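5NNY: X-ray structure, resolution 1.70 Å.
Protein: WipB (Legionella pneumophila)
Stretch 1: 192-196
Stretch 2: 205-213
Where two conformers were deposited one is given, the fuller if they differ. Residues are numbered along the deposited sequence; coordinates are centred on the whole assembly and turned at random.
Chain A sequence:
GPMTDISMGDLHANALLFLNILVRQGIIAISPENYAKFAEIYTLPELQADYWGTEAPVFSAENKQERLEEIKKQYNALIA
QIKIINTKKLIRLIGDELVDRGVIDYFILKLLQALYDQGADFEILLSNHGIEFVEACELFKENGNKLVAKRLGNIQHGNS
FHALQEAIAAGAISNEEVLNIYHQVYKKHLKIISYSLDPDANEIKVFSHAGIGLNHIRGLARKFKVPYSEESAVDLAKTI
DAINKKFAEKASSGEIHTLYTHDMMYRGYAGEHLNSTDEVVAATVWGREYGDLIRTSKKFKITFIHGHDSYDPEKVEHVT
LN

Stretch 1 192-196: IISYS
Stretch 2 205-213: KVFSHAGIG

A single water carries the pairing on past the point where direct backbone bonding stops. It donates to Ile192 O at 2.7 Å and accepts from His209 N at 3.0 Å.

The core of the pairing is a short antiparallel ladder. The strand through Ser194, Tyr195 and Ser196 and the strand through Lys205, Val206 and Phe207 run at 149° between their N-to-C directions, with axes 4.4 Å apart at closest approach. Ser194 pairs with Phe207, Tyr195 with Val206, and Ser196 with Lys205; the CA-CA distances are 5.0, 4.3 and 5.1 Å. The outer two pairs are hydrogen-bonded in both directions. Ser194 N reaches Phe207 O at 2.9 Å, and Phe207 N reaches Ser194 O at 2.8 Å. Ser196 N reaches Lys205 O at 2.8 Å, and Lys205 N reaches Ser196 O at 2.9 Å, almost straight at 178°. Tyr195-Val206 is the non-hydrogen-bonded pair. There Tyr195 CA lies 3.0 Å from Lys205 O, and Val206 CA 3.4 Å from Ser194 O, both CA-H...O contacts. All are extended: Ser194 -145/-178, Tyr195 -160/159, Ser196 -121/127, Lys205 -106/122, Val206 -103/130, Phe207 -109/138.

Ser194, Ser196, Lys205 and Phe207 share one face. Phe207 (chi1 m, chi2 88°) turns its ring edge to the neighbouring strand, with Ser196 N, Ser194 O and Tyr195 CA near the ring plane. Both serines are chi1 t and small, and the ring edge comes close: Ser196 CB is 4.0 Å from Phe207 CE1. Lys205 (m, then t throughout) leads its end away. Tyr195 (p, chi2 82°) and Val206 (t) take the other face, and the end of Tyr195 leads away.

Beyond the ladder, Ile193 (-137/163; p, t) and Ile212 (-134/178; p, t) make an apolar contact, CG2 of Ile193 to CD1 of Ile212, 3.8 Å. Both are buried, as suits branched aliphatic chains. Ser208 (p) donates from OG to Ala210 O at 2.5 Å, a bond within its own stretch. The two stretches bury 373 Å² in all.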

# COMPACT_ATOMS: atom_id res chain seq x y z
N ILE A 192 -4.21 -9.07 1.07
CA ILE A 192 -2.99 -9.77 0.68
C ILE A 192 -3.01 -10.05 -0.82
O ILE A 192 -2.05 -9.77 -1.54
CB ILE A 192 -2.81 -11.08 1.46
CG1 ILE A 192 -2.90 -10.88 2.96
CG2 ILE A 192 -1.48 -11.73 1.10
CD1 ILE A 192 -2.73 -12.19 3.72
N ILE A 193 -4.11 -10.63 -1.29
CA ILE A 193 -4.32 -10.90 -2.70
C ILE A 193 -5.77 -10.53 -2.98
O ILE A 193 -6.60 -10.40 -2.07
CB ILE A 193 -4.04 -12.37 -3.09
CG1 ILE A 193 -4.85 -13.33 -2.21
CG2 ILE A 193 -2.56 -12.69 -3.02
CD1 ILE A 193 -4.72 -14.78 -2.59
N SER A 194 -6.09 -10.35 -4.26
CA SER A 194 -7.44 -9.97 -4.67
C SER A 194 -7.76 -10.64 -6.00
O SER A 194 -6.94 -11.39 -6.55
CB SER A 194 -7.58 -8.45 -4.75
OG SER A 194 -8.95 -8.12 -4.93
N TYR A 195 -8.96 -10.37 -6.53
CA TYR A 195 -9.36 -11.03 -7.77
C TYR A 195 -10.48 -10.28 -8.48
O TYR A 195 -11.23 -9.50 -7.88
CB TYR A 195 -9.78 -12.49 -7.51
CG TYR A 195 -10.99 -12.60 -6.62
CD1 TYR A 195 -12.27 -12.44 -7.14
CD2 TYR A 195 -10.86 -12.85 -5.26
CE1 TYR A 195 -13.38 -12.51 -6.33
CE2 TYR A 195 -11.95 -12.93 -4.44
CZ TYR A 195 -13.21 -12.77 -4.98
OH TYR A 195 -14.30 -12.84 -4.16
N SER A 196 -10.59 -10.54 -9.78
CA SER A 196 -11.77 -10.22 -10.57
C SER A 196 -12.29 -11.53 -11.14
O SER A 196 -11.53 -12.29 -11.73
CB SER A 196 -11.44 -9.24 -11.70
OG SER A 196 -12.58 -9.03 -12.51
N LYS A 205 -9.11 -13.60 -12.52
CA LYS A 205 -7.87 -12.84 -12.55
C LYS A 205 -7.47 -12.59 -11.10
O LYS A 205 -8.26 -12.01 -10.35
CB LYS A 205 -8.04 -11.50 -13.27
CG LYS A 205 -8.55 -11.59 -14.70
CD LYS A 205 -8.57 -10.20 -15.34
CE LYS A 205 -9.66 -10.11 -16.40
NZ LYS A 205 -9.51 -8.89 -17.26
N VAL A 206 -6.28 -13.03 -10.72
CA VAL A 206 -5.77 -12.86 -9.35
C VAL A 206 -4.76 -11.72 -9.35
O VAL A 206 -3.85 -11.70 -10.19
CB VAL A 206 -5.16 -14.17 -8.81
CG1 VAL A 206 -4.37 -13.91 -7.52
CG2 VAL A 206 -6.27 -15.19 -8.54
N PHE A 207 -4.93 -10.78 -8.42
CA PHE A 207 -4.06 -9.62 -8.28
C PHE A 207 -3.22 -9.76 -7.02
O PHE A 207 -3.70 -10.18 -5.97
CB PHE A 207 -4.85 -8.30 -8.20
CG PHE A 207 -5.65 -7.99 -9.44
CD1 PHE A 207 -6.94 -8.46 -9.59
CD2 PHE A 207 -5.11 -7.20 -10.45
CE1 PHE A 207 -7.68 -8.16 -10.74
CE2 PHE A 207 -5.84 -6.89 -11.59
CZ PHE A 207 -7.13 -7.38 -11.73
N SER A 208 -1.95 -9.40 -7.15
CA SER A 208 -1.04 -9.42 -6.01
C SER A 208 0.03 -8.39 -6.31
O SER A 208 0.19 -7.96 -7.45
CB SER A 208 -0.43 -10.81 -5.80
OG SER A 208 0.32 -11.23 -6.93
N HIS A 209 0.74 -7.97 -5.26
CA HIS A 209 1.82 -7.02 -5.48
C HIS A 209 2.96 -7.63 -6.31
O HIS A 209 3.53 -6.96 -7.18
CB HIS A 209 2.36 -6.51 -4.13
CG HIS A 209 3.64 -5.77 -4.26
ND1 HIS A 209 3.73 -4.53 -4.86
CD2 HIS A 209 4.90 -6.10 -3.89
CE1 HIS A 209 4.98 -4.12 -4.84
NE2 HIS A 209 5.71 -5.05 -4.26
N ALA A 210 3.29 -8.89 -6.06
CA ALA A 210 4.43 -9.56 -6.68
C ALA A 210 3.98 -10.89 -7.28
O ALA A 210 2.86 -11.34 -7.06
CB ALA A 210 5.56 -9.80 -5.66
N GLY A 211 4.89 -11.53 -8.01
CA GLY A 211 4.52 -12.75 -8.72
C GLY A 211 4.33 -13.93 -7.78
O GLY A 211 5.24 -14.31 -7.03
N ILE A 212 3.15 -14.55 -7.84
CA ILE A 212 2.81 -15.72 -7.04
C ILE A 212 2.14 -16.75 -7.94
O ILE A 212 1.89 -16.51 -9.12
CB ILE A 212 1.87 -15.37 -5.87
CG1 ILE A 212 0.56 -14.81 -6.45
CG2 ILE A 212 2.56 -14.37 -4.91
CD1 ILE A 212 -0.59 -14.76 -5.45
N GLY A 213 1.81 -17.89 -7.34
CA GLY A 213 1.05 -18.91 -8.04
C GLY A 213 -0.04 -19.44 -7.14
O GLY A 213 -0.22 -18.93 -6.03
O HOH W 1 0.21 -8.63 -2.39